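Long-range contact in Lmo1076 protein (Listeria monocytogenes serovar 1/2a, PDB 5JQC), which probably acts as a secreted autolysin with amidase activity in cell-wall turnover, this chain being the part built of three GW domains: residues S24-Y38 / I86-K99. Numbering follows the deposited sequence.
With PEG (di(hydroxyethyl)ether), chain H.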
ATOM      1  N   SER A  24       5.887 -12.399  17.927  1.00 55.41           N
ATOM      2  CA  SER A  24       4.978 -12.758  16.832  1.00 56.59           C
ATOM      3  C   SER A  24       5.694 -12.422  15.530  1.00 54.29           C
ATOM      4  O   SER A  24       5.821 -11.250  15.158  1.00 59.74           O
ATOM      5  CB  SER A  24       3.630 -12.046  16.944  1.00 57.88           C
ATOM      6  OG  SER A  24       2.767 -12.449  15.883  1.00 64.35           O
ATOM      7  N   GLU A  25       6.193 -13.457  14.857  1.00 52.43           N
ATOM      8  CA  GLU A  25       6.967 -13.289  13.638  1.00 55.42           C
ATOM      9  C   GLU A  25       6.641 -14.422  12.682  1.00 54.60           C
ATOM     10  O   GLU A  25       6.315 -15.537  13.099  1.00 55.43           O
ATOM     11  CB  GLU A  25       8.489 -13.287  13.897  1.00 56.25           C
ATOM     12  CG  GLU A  25       9.004 -12.241  14.886  1.00 55.78           C
ATOM     13  CD  GLU A  25       8.883 -10.817  14.369  1.00 62.40           C
ATOM     14  OE1 GLU A  25       8.887 -10.614  13.132  1.00 64.28           O
ATOM     15  OE2 GLU A  25       8.782  -9.899  15.212  1.00 67.81           O
ATOM     16  N   ASP A  26       6.748 -14.127  11.396  1.00 58.33           N
ATOM     17  CA  ASP A  26       6.781 -15.149  10.364  1.00 60.94           C
ATOM     18  C   ASP A  26       8.221 -15.367   9.922  1.00 60.07           C
ATOM     19  O   ASP A  26       9.028 -14.430   9.895  1.00 58.59           O
ATOM     20  CB  ASP A  26       5.914 -14.750   9.170  1.00 68.10           C
ATOM     21  CG  ASP A  26       4.450 -14.667   9.532  1.00 75.31           C
ATOM     22  OD1 ASP A  26       3.811 -15.739   9.625  1.00 76.61           O
ATOM     23  OD2 ASP A  26       3.953 -13.537   9.749  1.00 74.97           O
ATOM     24  N   ALA A  27       8.546 -16.607   9.579  1.00 59.49           N
ATOM     25  CA  ALA A  27       9.898 -16.892   9.136  1.00 59.79           C
ATOM     26  C   ALA A  27       9.875 -18.115   8.239  1.00 66.20           C
ATOM     27  O   ALA A  27       8.920 -18.900   8.245  1.00 67.39           O
ATOM     28  CB  ALA A  27      10.837 -17.113  10.321  1.00 60.51           C
ATOM     29  N   LYS A  28      10.951 -18.267   7.476  1.00 69.24           N
ATOM     30  CA  LYS A  28      11.189 -19.451   6.669  1.00 70.16           C
ATOM     31  C   LYS A  28      12.403 -20.184   7.218  1.00 72.26           C
ATOM     32  O   LYS A  28      13.478 -19.589   7.361  1.00 74.32           O
ATOM     33  CB  LYS A  28      11.420 -19.093   5.194  1.00 69.51           C
ATOM     34  CG  LYS A  28      11.297 -20.294   4.277  1.00 71.76           C
ATOM     35  CD  LYS A  28      11.437 -19.924   2.814  1.00 77.48           C
ATOM     36  CE  LYS A  28      12.884 -19.679   2.438  1.00 78.67           C
ATOM     37  NZ  LYS A  28      13.027 -19.421   0.977  1.00 79.14           N
ATOM     38  N   VAL A  29      12.228 -21.469   7.523  1.00 69.72           N
ATOM     39  CA  VAL A  29      13.358 -22.334   7.849  1.00 71.89           C
ATOM     40  C   VAL A  29      14.249 -22.487   6.621  1.00 69.42           C
ATOM     41  O   VAL A  29      13.779 -22.831   5.531  1.00 76.39           O
ATOM     42  CB  VAL A  29      12.856 -23.696   8.352  1.00 74.79           C
ATOM     43  CG1 VAL A  29      14.009 -24.601   8.679  1.00 75.68           C
ATOM     44  CG2 VAL A  29      11.937 -23.524   9.569  1.00 78.26           C
ATOM     45  N   VAL A  30      15.543 -22.232   6.790  1.00 66.75           N
ATOM     46  CA  VAL A  30      16.496 -22.267   5.683  1.00 69.69           C
ATOM     47  C   VAL A  30      17.741 -23.029   6.124  1.00 76.30           C
ATOM     48  O   VAL A  30      18.350 -22.681   7.145  1.00 79.16           O
ATOM     49  CB  VAL A  30      16.876 -20.854   5.215  1.00 65.82           C
ATOM     50  CG1 VAL A  30      17.949 -20.928   4.129  1.00 61.02           C
ATOM     51  CG2 VAL A  30      15.648 -20.116   4.724  1.00 66.08           C
ATOM     52  N   LYS A  31      18.123 -24.052   5.352  1.00 73.07           N
ATOM     53  CA  LYS A  31      19.377 -24.789   5.531  1.00 69.03           C
ATOM     54  C   LYS A  31      19.570 -25.192   6.989  1.00 73.50           C
ATOM     55  O   LYS A  31      20.581 -24.884   7.622  1.00 71.85           O
ATOM     56  CB  LYS A  31      20.569 -23.971   5.031  1.00 58.63           C
ATOM     57  N   ALA A  32      18.558 -25.882   7.517  1.00 74.32           N
ATOM     58  CA  ALA A  32      18.506 -26.254   8.924  1.00 74.60           C
ATOM     59  C   ALA A  32      18.762 -27.741   9.140  1.00 80.72           C
ATOM     60  O   ALA A  32      18.287 -28.324  10.116  1.00 80.07           O
ATOM     61  CB  ALA A  32      17.162 -25.863   9.532  1.00 73.15           C
ATOM     62  N   ASP A  33      19.517 -28.366   8.238  1.00 87.38           N
ATOM     63  CA  ASP A  33      19.826 -29.780   8.393  1.00 88.08           C
ATOM     64  C   ASP A  33      20.759 -30.021   9.572  1.00 84.88           C
ATOM     65  O   ASP A  33      20.652 -31.051  10.245  1.00 85.61           O
ATOM     66  CB  ASP A  33      20.443 -30.317   7.103  1.00 89.78           C
ATOM     67  CG  ASP A  33      19.808 -29.713   5.863  1.00 94.10           C
ATOM     68  OD1 ASP A  33      20.384 -28.751   5.307  1.00 95.84           O
ATOM     69  OD2 ASP A  33      18.730 -30.192   5.451  1.00 94.08           O
ATOM     70  N   GLY A  34      21.662 -29.082   9.844  1.00 80.43           N
ATOM     71  CA  GLY A  34      22.614 -29.239  10.925  1.00 77.55           C
ATOM     72  C   GLY A  34      22.138 -28.735  12.275  1.00 77.60           C
ATOM     73  O   GLY A  34      22.959 -28.458  13.153  1.00 75.90           O
ATOM     74  N   HIS A  35      20.826 -28.613  12.468  1.00 74.92           N
ATOM     75  CA  HIS A  35      20.268 -28.160  13.735  1.00 70.42           C
ATOM     76  C   HIS A  35      19.208 -29.133  14.225  1.00 74.49           C
ATOM     77  O   HIS A  35      18.578 -29.841  13.434  1.00 77.49           O
ATOM     78  CB  HIS A  35      19.631 -26.784  13.626  1.00 70.48           C
ATOM     79  CG  HIS A  35      20.598 -25.689  13.336  1.00 66.79           C
ATOM     80  ND1 HIS A  35      20.706 -25.106  12.091  1.00 64.58           N
ATOM     81  CD2 HIS A  35      21.490 -25.052  14.132  1.00 68.17           C
ATOM     82  CE1 HIS A  35      21.623 -24.158  12.131  1.00 66.96           C
ATOM     83  NE2 HIS A  35      22.118 -24.107  13.356  1.00 70.19           N
ATOM     84  N   GLY A  36      18.988 -29.128  15.537  1.00 71.80           N
ATOM     85  CA  GLY A  36      18.019 -30.004  16.167  1.00 74.19           C
ATOM     86  C   GLY A  36      16.760 -29.268  16.586  1.00 73.10           C
ATOM     87  O   GLY A  36      16.783 -28.063  16.848  1.00 72.26           O
ATOM     88  N   VAL A  37      15.653 -30.008  16.635  1.00 74.26           N
ATOM     89  CA  VAL A  37      14.402 -29.547  17.229  1.00 76.03           C
ATOM     90  C   VAL A  37      14.284 -30.189  18.602  1.00 75.97           C
ATOM     91  O   VAL A  37      14.564 -31.383  18.761  1.00 78.63           O
ATOM     92  CB  VAL A  37      13.195 -29.899  16.336  1.00 75.96           C
ATOM     93  CG1 VAL A  37      11.898 -29.339  16.920  1.00 78.52           C
ATOM     94  CG2 VAL A  37      13.410 -29.397  14.908  1.00 74.38           C
ATOM     95  N   TYR A  38      13.881 -29.403  19.600  1.00 73.70           N
ATOM     96  CA  TYR A  38      13.865 -29.869  20.979  1.00 72.65           C
ATOM     97  C   TYR A  38      12.535 -29.498  21.624  1.00 73.71           C
ATOM     98  O   TYR A  38      11.849 -28.566  21.196  1.00 74.80           O
ATOM     99  CB  TYR A  38      15.045 -29.287  21.778  1.00 73.45           C
ATOM    100  CG  TYR A  38      16.409 -29.663  21.212  1.00 76.93           C
ATOM    101  CD1 TYR A  38      17.006 -28.905  20.203  1.00 75.90           C
ATOM    102  CD2 TYR A  38      17.099 -30.781  21.684  1.00 79.01           C
ATOM    103  CE1 TYR A  38      18.254 -29.250  19.679  1.00 75.95           C
ATOM    104  CE2 TYR A  38      18.348 -31.132  21.167  1.00 77.96           C
ATOM    105  CZ  TYR A  38      18.917 -30.365  20.162  1.00 76.81           C
ATOM    106  OH  TYR A  38      20.151 -30.706  19.638  1.00 74.78           O
ATOM    107  N   ILE A  86       5.956 -27.133  16.800  1.00 81.60           N
ATOM    108  CA  ILE A  86       6.882 -28.219  16.556  1.00 81.78           C
ATOM    109  C   ILE A  86       7.872 -28.366  17.697  1.00 85.89           C
ATOM    110  O   ILE A  86       8.136 -29.475  18.162  1.00 90.28           O
ATOM    111  CB  ILE A  86       7.604 -28.001  15.211  1.00 78.53           C
ATOM    112  CG1 ILE A  86       6.575 -27.819  14.090  1.00 78.82           C
ATOM    113  CG2 ILE A  86       8.542 -29.144  14.934  1.00 77.30           C
ATOM    114  CD1 ILE A  86       5.481 -28.875  14.066  1.00 75.09           C
ATOM    115  N   GLY A  87       8.415 -27.255  18.167  1.00 85.68           N
ATOM    116  CA  GLY A  87       9.394 -27.280  19.244  1.00 80.71           C
ATOM    117  C   GLY A  87      10.251 -26.025  19.199  1.00 77.06           C
ATOM    118  O   GLY A  87       9.798 -24.965  18.762  1.00 79.34           O
ATOM    119  N   TRP A  88      11.493 -26.180  19.649  1.00 70.12           N
ATOM    120  CA  TRP A  88      12.472 -25.103  19.672  1.00 64.65           C
ATOM    121  C   TRP A  88      13.657 -25.452  18.792  1.00 65.20           C
ATOM    122  O   TRP A  88      14.101 -26.601  18.765  1.00 69.94           O
ATOM    123  CB  TRP A  88      12.985 -24.846  21.071  1.00 59.01           C
ATOM    124  CG  TRP A  88      11.940 -24.473  21.997  1.00 61.66           C
ATOM    125  CD1 TRP A  88      10.934 -25.264  22.461  1.00 63.68           C
ATOM    126  CD2 TRP A  88      11.779 -23.201  22.620  1.00 60.56           C
ATOM    127  NE1 TRP A  88      10.151 -24.558  23.336  1.00 67.54           N
ATOM    128  CE2 TRP A  88      10.650 -23.288  23.454  1.00 64.98           C
ATOM    129  CE3 TRP A  88      12.480 -21.993  22.552  1.00 61.68           C
ATOM    130  CZ2 TRP A  88      10.202 -22.210  24.218  1.00 64.01           C
ATOM    131  CZ3 TRP A  88      12.038 -20.925  23.315  1.00 63.74           C
ATOM    132  CH2 TRP A  88      10.911 -21.042  24.140  1.00 63.29           C
HETATM  133  N   MSE A  89      14.188 -24.444  18.113  1.00 66.99           N
HETATM  134  CA  MSE A  89      15.366 -24.621  17.274  1.00 68.40           C
HETATM  135  C   MSE A  89      16.211 -23.348  17.274  1.00 62.72           C
HETATM  136  O   MSE A  89      15.688 -22.243  17.485  1.00 61.41           O
HETATM  137  CB  MSE A  89      14.942 -25.014  15.853  1.00 83.69           C
HETATM  138  CG  MSE A  89      16.096 -25.188  14.870  1.00 93.99           C
HETATM  139 SE   MSE A  89      15.692 -26.326  13.327  1.00106.79          SE
HETATM  140  CE  MSE A  89      14.117 -25.406  12.592  1.00110.90           C
ATOM    141  N   ASP A  90      17.520 -23.534  17.099  1.00 61.62           N
ATOM    142  CA  ASP A  90      18.465 -22.435  16.960  1.00 56.25           C
ATOM    143  C   ASP A  90      17.894 -21.366  16.041  1.00 55.53           C
ATOM    144  O   ASP A  90      17.505 -21.651  14.905  1.00 58.53           O
ATOM    145  CB  ASP A  90      19.788 -22.976  16.389  1.00 59.67           C
ATOM    146  CG  ASP A  90      20.991 -22.093  16.698  1.00 62.61           C
ATOM    147  OD1 ASP A  90      20.895 -20.846  16.683  1.00 64.67           O
ATOM    148  OD2 ASP A  90      22.066 -22.666  16.958  1.00 71.78           O
ATOM    149  N   LYS A  91      17.858 -20.129  16.541  1.00 56.61           N
ATOM    150  CA  LYS A  91      17.347 -19.009  15.753  1.00 53.61           C
ATOM    151  C   LYS A  91      18.049 -18.885  14.406  1.00 56.18           C
ATOM    152  O   LYS A  91      17.444 -18.419  13.431  1.00 58.92           O
ATOM    153  CB  LYS A  91      17.492 -17.716  16.556  1.00 50.64           C
ATOM    154  CG  LYS A  91      16.972 -16.484  15.860  1.00 55.39           C
ATOM    155  CD  LYS A  91      16.994 -15.329  16.821  1.00 58.00           C
ATOM    156  CE  LYS A  91      16.287 -14.137  16.243  1.00 57.80           C
ATOM    157  NZ  LYS A  91      16.254 -13.036  17.243  1.00 58.20           N
ATOM    158  N   ARG A  92      19.314 -19.308  14.324  1.00 55.44           N
ATOM    159  CA  ARG A  92      20.071 -19.214  13.077  1.00 52.55           C
ATOM    160  C   ARG A  92      19.496 -20.107  11.986  1.00 53.05           C
ATOM    161  O   ARG A  92      19.741 -19.863  10.802  1.00 55.18           O
ATOM    162  CB  ARG A  92      21.542 -19.573  13.319  1.00 45.17           C
ATOM    163  CG  ARG A  92      22.362 -18.513  14.062  1.00 50.35           C
ATOM    164  CD  ARG A  92      23.783 -19.026  14.348  1.00 54.90           C
ATOM    165  NE  ARG A  92      23.725 -20.223  15.185  1.00 60.18           N
ATOM    166  CZ  ARG A  92      24.715 -21.107  15.339  1.00 61.28           C
ATOM    167  NH1 ARG A  92      25.884 -20.965  14.701  1.00 56.68           N
ATOM    168  NH2 ARG A  92      24.519 -22.158  16.131  1.00 62.07           N
ATOM    169  N   ALA A  93      18.727 -21.126  12.350  1.00 55.51           N
ATOM    170  CA  ALA A  93      18.087 -21.956  11.341  1.00 58.57           C
ATOM    171  C   ALA A  93      16.961 -21.248  10.581  1.00 62.33           C
ATOM    172  O   ALA A  93      16.375 -21.864   9.686  1.00 65.30           O
ATOM    173  CB  ALA A  93      17.548 -23.234  11.997  1.00 54.53           C
ATOM    174  N   PHE A  94      16.641 -19.979  10.885  1.00 61.57           N
ATOM    175  CA  PHE A  94      15.463 -19.315  10.323  1.00 59.48           C
ATOM    176  C   PHE A  94      15.823 -17.993   9.649  1.00 59.98           C
ATOM    177  O   PHE A  94      16.740 -17.287  10.080  1.00 59.98           O
ATOM    178  CB  PHE A  94      14.393 -18.998  11.398  1.00 58.28           C
ATOM    179  CG  PHE A  94      13.955 -20.178  12.225  1.00 61.96           C
ATOM    180  CD1 PHE A  94      14.710 -20.611  13.304  1.00 59.87           C
ATOM    181  CD2 PHE A  94      12.753 -20.815  11.955  1.00 61.87           C
ATOM    182  CE1 PHE A  94      14.280 -21.683  14.074  1.00 62.67           C
ATOM    183  CE2 PHE A  94      12.322 -21.881  12.719  1.00 58.68           C
ATOM    184  CZ  PHE A  94      13.082 -22.315  13.778  1.00 63.00           C
ATOM    185  N   VAL A  95      15.043 -17.638   8.618  1.00 60.88           N
ATOM    186  CA  VAL A  95      15.049 -16.301   8.013  1.00 60.22           C
ATOM    187  C   VAL A  95      13.707 -15.629   8.309  1.00 61.34           C
ATOM    188  O   VAL A  95      12.664 -16.054   7.793  1.00 63.37           O
ATOM    189  CB  VAL A  95      15.304 -16.352   6.504  1.00 60.31           C
ATOM    190  CG1 VAL A  95      15.285 -14.951   5.924  1.00 59.42           C
ATOM    191  CG2 VAL A  95      16.652 -17.014   6.209  1.00 61.69           C
ATOM    192  N   TYR A  96      13.729 -14.581   9.136  1.00 58.42           N
ATOM    193  CA  TYR A  96      12.501 -13.881   9.494  1.00 57.79           C
ATOM    194  C   TYR A  96      12.044 -12.997   8.343  1.00 64.07           C
ATOM    195  O   TYR A  96      12.854 -12.312   7.706  1.00 64.16           O
ATOM    196  CB  TYR A  96      12.696 -13.003  10.734  1.00 52.60           C
ATOM    197  CG  TYR A  96      12.784 -13.726  12.057  1.00 53.38           C
ATOM    198  CD1 TYR A  96      13.185 -15.056  12.133  1.00 51.92           C
ATOM    199  CD2 TYR A  96      12.466 -13.066  13.240  1.00 56.46           C
ATOM    200  CE1 TYR A  96      13.267 -15.705  13.349  1.00 55.17           C
ATOM    201  CE2 TYR A  96      12.540 -13.705  14.468  1.00 54.81           C
ATOM    202  CZ  TYR A  96      12.938 -15.027  14.517  1.00 57.79           C
ATOM    203  OH  TYR A  96      13.019 -15.676  15.731  1.00 61.26           O
ATOM    204  N   TYR A  97      10.732 -13.004   8.087  1.00 59.62           N
ATOM    205  CA  TYR A  97      10.161 -12.060   7.137  1.00 56.70           C
ATOM    206  C   TYR A  97      10.008 -10.688   7.791  1.00 55.02           C
ATOM    207  O   TYR A  97       9.553 -10.589   8.934  1.00 65.01           O
ATOM    208  CB  TYR A  97       8.801 -12.536   6.651  1.00 57.18           C
ATOM    209  CG  TYR A  97       8.836 -13.732   5.729  1.00 61.47           C
ATOM    210  CD1 TYR A  97       9.237 -13.608   4.405  1.00 64.97           C
ATOM    211  CD2 TYR A  97       8.426 -14.978   6.172  1.00 61.27           C
ATOM    212  CE1 TYR A  97       9.249 -14.705   3.559  1.00 63.00           C
ATOM    213  CE2 TYR A  97       8.436 -16.074   5.333  1.00 64.10           C
ATOM    214  CZ  TYR A  97       8.845 -15.934   4.034  1.00 63.12           C
ATOM    215  OH  TYR A  97       8.856 -17.041   3.222  1.00 66.97           O
ATOM    216  N   PRO A  98      10.384  -9.624   7.100  1.00 51.85           N
ATOM    217  CA  PRO A  98      10.094  -8.281   7.600  1.00 52.83           C
ATOM    218  C   PRO A  98       8.603  -8.016   7.514  1.00 53.96           C
ATOM    219  O   PRO A  98       7.897  -8.621   6.706  1.00 58.66           O
ATOM    220  CB  PRO A  98      10.866  -7.383   6.632  1.00 50.02           C
ATOM    221  CG  PRO A  98      10.781  -8.151   5.349  1.00 48.27           C
ATOM    222  CD  PRO A  98      10.979  -9.588   5.756  1.00 51.27           C
ATOM    223  N   LYS A  99       8.126  -7.095   8.346  1.00 54.70           N
ATOM    224  CA  LYS A  99       6.723  -6.693   8.331  1.00 52.28           C
ATOM    225  C   LYS A  99       6.577  -5.308   7.711  1.00 53.05           C
ATOM    226  O   LYS A  99       7.467  -4.460   7.839  1.00 53.93           O
ATOM    227  CB  LYS A  99       6.136  -6.686   9.746  1.00 54.43           C
ATOM    228  CG  LYS A  99       6.126  -8.048  10.460  1.00 53.90           C
ATOM    229  CD  LYS A  99       5.694  -7.890  11.924  1.00 50.25           C
ATOM    230  CE  LYS A  99       5.541  -9.232  12.628  1.00 52.17           C
ATOM    231  NZ  LYS A  99       5.157  -9.063  14.054  1.00 58.22           N
TER
HETATM  232  C1  PEG H 507      16.105 -17.588   1.369  1.00 95.57           C
HETATM  233  O1  PEG H 507      15.535 -18.782   0.818  1.00102.66           O
HETATM  234  C2  PEG H 507      15.056 -16.784   2.134  1.00 91.97           C
HETATM  235  O2  PEG H 507      13.896 -16.595   1.322  1.00 94.43           O
HETATM  236  C3  PEG H 507      12.838 -15.881   1.965  1.00 96.46           C
HETATM  237  C4  PEG H 507      11.704 -15.633   0.967  1.00 99.17           C
HETATM  238  O4  PEG H 507      11.063 -16.868   0.614  1.00102.21           O
HETATM  239  O   HOH W   1       2.321 -10.192  13.805  1.00 62.62           O
HETATM  240  O   HOH W   2       7.711 -11.631  10.929  1.00 54.19           O
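Strand 94-96 runs antiparallel to strand 24-29, with Lys-28 and Val-95 as a hydrogen-bonded pair between the non-hydrogen-bonded pairs Ala-27/Tyr-96 and Val-29/Phe-94, closing the edge of the SH3-like sheet in the first of this chain's three GW domains. Val-95 N meets Lys-28 O at 2.8 Å, nearly straight at 171°, and the bonds continue through Tyr-97 N to Asp-26 O and Val-30 N to Ala-93 O. Beyond the turn at 32-35, residues 36-38 come back alongside strand 86-90, where Tyr-38 exchanges two backbone bonds with Trp-88, the tryptophan of the Gly-87/Trp-88 dipeptide that names the GW family. Gly-87, with no side chain, lets Tyr-38 O lie close against its CA (3.4 Å).

Ala-27, Val-29, Phe-94 and Tyr-96 share the inner face. Ala-27 is small enough for its CB to sit 3.6 Å from Tyr-96 CD1, while Val-29 CG2 packs against Phe-94 CE2. The selenomethionine Met-89, with CG anti to its own N (chi1 178°), lies along Gly-36 O and bends at its end to bring CE to Val-29 CG1 (4.0 Å). Ala-32 CB and Ala-93 CB touch at 3.6 Å, two small methyls where the backbones run close. The His-35 ring lies with one face over Ala-93 N of the 3-10 segment 91-93, its CD2 3.5 Å from Asp-90 CB, and its buried ND1 has no partner in the model.

At the far end Lys-99 stretches out to give NZ to Ser-24 O, with a long salt bridge to Glu-25. On the other face, Lys-28 NZ holds the three oxygens of a PEG molecule, and Tyr-97 OH, hydrogen-bonded to Asp-62, lies beside it. Asp-90 makes an Asx turn: its OD1 accepts Arg-92 N and NE from one face of the carboxylate, and Arg-92 NH2 reaches OD2 at 2.6 Å.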